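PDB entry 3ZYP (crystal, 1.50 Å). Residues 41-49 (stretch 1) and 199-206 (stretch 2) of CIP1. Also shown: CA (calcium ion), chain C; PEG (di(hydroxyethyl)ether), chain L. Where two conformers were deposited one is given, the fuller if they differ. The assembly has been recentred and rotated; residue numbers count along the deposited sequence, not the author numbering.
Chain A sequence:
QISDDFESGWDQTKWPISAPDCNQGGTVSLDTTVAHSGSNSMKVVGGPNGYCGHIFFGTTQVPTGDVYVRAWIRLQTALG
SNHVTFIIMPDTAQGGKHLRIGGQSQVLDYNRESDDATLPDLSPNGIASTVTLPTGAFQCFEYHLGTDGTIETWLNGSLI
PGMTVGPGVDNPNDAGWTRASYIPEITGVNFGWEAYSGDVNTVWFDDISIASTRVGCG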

# COMPACT_ATOMS: atom_id res chain seq x y z
N SER A 41 -7.78 -14.15 -7.28
CA SER A 41 -7.11 -12.93 -6.83
C SER A 41 -5.70 -12.96 -7.38
O SER A 41 -5.28 -13.96 -7.97
CB SER A 41 -7.12 -12.85 -5.30
OG SER A 41 -6.40 -13.91 -4.71
N MET A 42 -4.94 -11.89 -7.15
CA MET A 42 -3.54 -11.82 -7.52
C MET A 42 -2.66 -12.17 -6.33
O MET A 42 -2.81 -11.57 -5.27
CB MET A 42 -3.20 -10.40 -7.97
CG MET A 42 -3.90 -9.99 -9.26
SD MET A 42 -3.37 -10.94 -10.69
CE MET A 42 -1.71 -10.31 -10.85
N LYS A 43 -1.75 -13.13 -6.49
CA LYS A 43 -0.86 -13.58 -5.42
C LYS A 43 0.54 -13.08 -5.66
O LYS A 43 1.07 -13.27 -6.74
CB LYS A 43 -0.85 -15.11 -5.38
CG LYS A 43 -0.03 -15.74 -4.26
CD LYS A 43 0.00 -17.24 -4.47
CE LYS A 43 0.81 -17.91 -3.40
NZ LYS A 43 0.88 -19.37 -3.72
N VAL A 44 1.13 -12.42 -4.67
CA VAL A 44 2.50 -11.94 -4.75
C VAL A 44 3.32 -12.60 -3.66
O VAL A 44 2.92 -12.61 -2.50
CB VAL A 44 2.55 -10.41 -4.61
CG1 VAL A 44 4.00 -9.90 -4.71
CG2 VAL A 44 1.65 -9.76 -5.64
N VAL A 45 4.45 -13.19 -4.04
CA VAL A 45 5.35 -13.83 -3.08
C VAL A 45 6.70 -13.15 -3.20
O VAL A 45 7.30 -13.17 -4.26
CB VAL A 45 5.50 -15.35 -3.36
CG1 VAL A 45 6.40 -16.01 -2.29
CG2 VAL A 45 4.13 -16.04 -3.43
N GLY A 46 7.17 -12.52 -2.13
CA GLY A 46 8.50 -11.91 -2.15
C GLY A 46 9.61 -12.96 -2.13
O GLY A 46 9.53 -13.94 -1.39
N GLY A 47 10.65 -12.74 -2.94
CA GLY A 47 11.82 -13.63 -2.96
C GLY A 47 12.71 -13.41 -1.75
O GLY A 47 12.71 -12.34 -1.15
N PRO A 48 13.49 -14.45 -1.37
CA PRO A 48 14.32 -14.40 -0.16
C PRO A 48 15.66 -13.68 -0.33
O PRO A 48 16.60 -13.98 0.40
CB PRO A 48 14.56 -15.88 0.14
CG PRO A 48 14.60 -16.51 -1.21
CD PRO A 48 13.53 -15.78 -2.01
N ASN A 49 15.74 -12.73 -1.25
CA ASN A 49 17.01 -12.09 -1.60
C ASN A 49 17.05 -10.60 -1.28
O ASN A 49 17.43 -9.79 -2.13
CB ASN A 49 17.32 -12.35 -3.07
CG ASN A 49 17.50 -13.83 -3.37
OD1 ASN A 49 18.40 -14.49 -2.83
ND2 ASN A 49 16.63 -14.37 -4.23
N ASP A 199 12.81 -10.10 4.58
CA ASP A 199 11.54 -10.65 5.09
C ASP A 199 10.71 -11.15 3.93
O ASP A 199 10.50 -10.42 2.95
CB ASP A 199 10.72 -9.58 5.84
CG ASP A 199 11.19 -9.35 7.27
OD1 ASP A 199 12.31 -9.80 7.61
OD2 ASP A 199 10.44 -8.72 8.04
N VAL A 200 10.27 -12.40 4.02
CA VAL A 200 9.40 -12.96 2.99
C VAL A 200 7.98 -13.03 3.49
O VAL A 200 7.71 -13.23 4.68
CB VAL A 200 9.86 -14.34 2.44
CG1 VAL A 200 11.14 -14.20 1.63
CG2 VAL A 200 10.00 -15.37 3.56
N ASN A 201 7.05 -12.81 2.57
CA ASN A 201 5.64 -12.95 2.88
C ASN A 201 4.94 -13.22 1.58
O ASN A 201 5.53 -13.12 0.50
CB ASN A 201 5.10 -11.68 3.57
CG ASN A 201 4.05 -11.98 4.64
OD1 ASN A 201 3.25 -12.92 4.51
ND2 ASN A 201 4.04 -11.17 5.71
N THR A 202 3.67 -13.58 1.71
CA THR A 202 2.78 -13.76 0.58
C THR A 202 1.62 -12.83 0.84
O THR A 202 1.08 -12.78 1.94
CB THR A 202 2.30 -15.22 0.46
OG1 THR A 202 3.42 -16.05 0.16
CG2 THR A 202 1.30 -15.36 -0.68
N VAL A 203 1.26 -12.07 -0.19
CA VAL A 203 0.13 -11.16 -0.09
C VAL A 203 -0.76 -11.36 -1.31
O VAL A 203 -0.28 -11.47 -2.43
CB VAL A 203 0.59 -9.68 0.07
CG1 VAL A 203 1.54 -9.23 -1.04
CG2 VAL A 203 -0.61 -8.73 0.26
N TRP A 204 -2.06 -11.44 -1.07
CA TRP A 204 -3.04 -11.50 -2.15
C TRP A 204 -3.82 -10.20 -2.23
O TRP A 204 -4.18 -9.60 -1.21
CB TRP A 204 -4.05 -12.61 -1.95
CG TRP A 204 -3.55 -14.03 -1.99
CD1 TRP A 204 -3.64 -14.90 -3.04
CD2 TRP A 204 -2.97 -14.78 -0.90
NE1 TRP A 204 -3.12 -16.13 -2.69
CE2 TRP A 204 -2.72 -16.09 -1.38
CE3 TRP A 204 -2.65 -14.47 0.43
CZ2 TRP A 204 -2.14 -17.10 -0.58
CZ3 TRP A 204 -2.07 -15.49 1.25
CH2 TRP A 204 -1.83 -16.78 0.72
N PHE A 205 -4.14 -9.79 -3.45
CA PHE A 205 -4.90 -8.58 -3.72
C PHE A 205 -6.06 -8.97 -4.62
O PHE A 205 -5.89 -9.70 -5.60
CB PHE A 205 -4.04 -7.52 -4.45
CG PHE A 205 -2.80 -7.13 -3.71
CD1 PHE A 205 -1.62 -7.85 -3.88
CD2 PHE A 205 -2.81 -6.04 -2.85
CE1 PHE A 205 -0.47 -7.49 -3.21
CE2 PHE A 205 -1.65 -5.67 -2.17
CZ PHE A 205 -0.48 -6.39 -2.35
N ASP A 206 -7.24 -8.47 -4.28
CA ASP A 206 -8.44 -8.68 -5.07
C ASP A 206 -9.25 -7.40 -5.05
O ASP A 206 -9.08 -6.55 -4.17
CB ASP A 206 -9.27 -9.83 -4.46
CG ASP A 206 -10.20 -10.50 -5.46
OD1 ASP A 206 -10.28 -10.06 -6.63
OD2 ASP A 206 -10.82 -11.50 -5.09
CA CA C . -11.77 -11.92 -7.39
C1 PEG L . 2.55 -19.83 -0.73
O1 PEG L . 3.34 -18.67 -0.50
C2 PEG L . 1.13 -19.61 -0.22
O2 PEG L . 0.90 -20.45 0.92
O HOH W 1 11.07 -10.41 -0.15

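The most unusual feature of this contact lies on the sheet face that carries Lys 43, Val 45, Thr 202 and Trp 204, where an extended lysine lies along an indole ring and a small bound ether adds to the group. All four side-chain torsions of Lys 43 are t, so its methylene chain is fully stretched; Lys 43 CG sits over one face of the Trp 204 ring, 3.5 Å from Trp 204 NE1. The indole suits its place by offering a broad, flat face to the methylenes. Farther along, Lys 43 CE passes 3.8 Å from Thr 202 CG2. Lysine suits this partly exposed site because its long aliphatic portion can cover an aromatic surface while the charged end continues outward. The di(hydroxyethyl)ether, probably from the crystallisation liquor, lies near that end: Lys 43 NZ is 3.5 Å from PEG C1, and Thr 202 OG1 and PEG O1 form a hydrogen bond of 2.7 Å in which either hydroxyl could be the donor. Threonine, beta-branched and so at home in a strand, supplies both that hydroxyl and the methyl beside the lysine.

Beneath these side chains is a regular antiparallel pairing of strands 41-45 and 202-206, whose directions differ by 157°. Met 42 and Phe 205 form a hydrogen-bonded pair: Met 42 N donates to Phe 205 O at 2.8 Å, and Phe 205 N returns the bond to Met 42 O at 2.9 Å. Val 44 and Val 203 repeat the pattern, with Val 44 N to Val 203 O at 2.8 Å and Val 203 N to Val 44 O at 2.9 Å. All four bonds are close to linear. The intervening pair, Lys 43 and Trp 204, has no such bonds between its backbones, and its CA atoms approach to 4.4 Å, against 5.2 Å for the CA atoms of Met 42 and Phe 205. Here the carbonyls also accept CA-H...O contacts, Trp 204 CA to Met 42 O being 3.1 Å.

The other face, with Met 42, Val 44, Val 203 and Phe 205, is apolar. Val 44 CB packs 3.9 Å from Val 203 CG1, and Val 44 CG2 meets the apolar edge of the flat Phe 205 ring, 3.9 Å from Phe 205 CE1. Branched valines fit well in extended backbone and fill such a buried layer compactly. Met 42 begins on this face, but its flexible chain, m at all three torsions, leads its end away from the partner strand.

At one end the CB of Ser 41 points toward the partner strand and lies 3.4 Å from Phe 205 O; the short side chain also puts Ser 41 OG 3.4 Å from Trp 204 CD1. Asp 206 OD1 and OD2 each lie 2.5 Å from the calcium ion, which a hard, anionic carboxylate suits; five further ligand atoms come from elsewhere in the structure.

Beyond the other end, Gly 46 N donates a longer bond to Asn 201 O, 3.2 Å. Val 200 then turns toward the loop, Val 200 CG1 lying 3.4 Å from Gly 46 O and 4.1 Å from Pro 48 CB. A water bridges the loops, its O 2.7 Å from Gly 47 O and 3.2 Å from Asp 199 O.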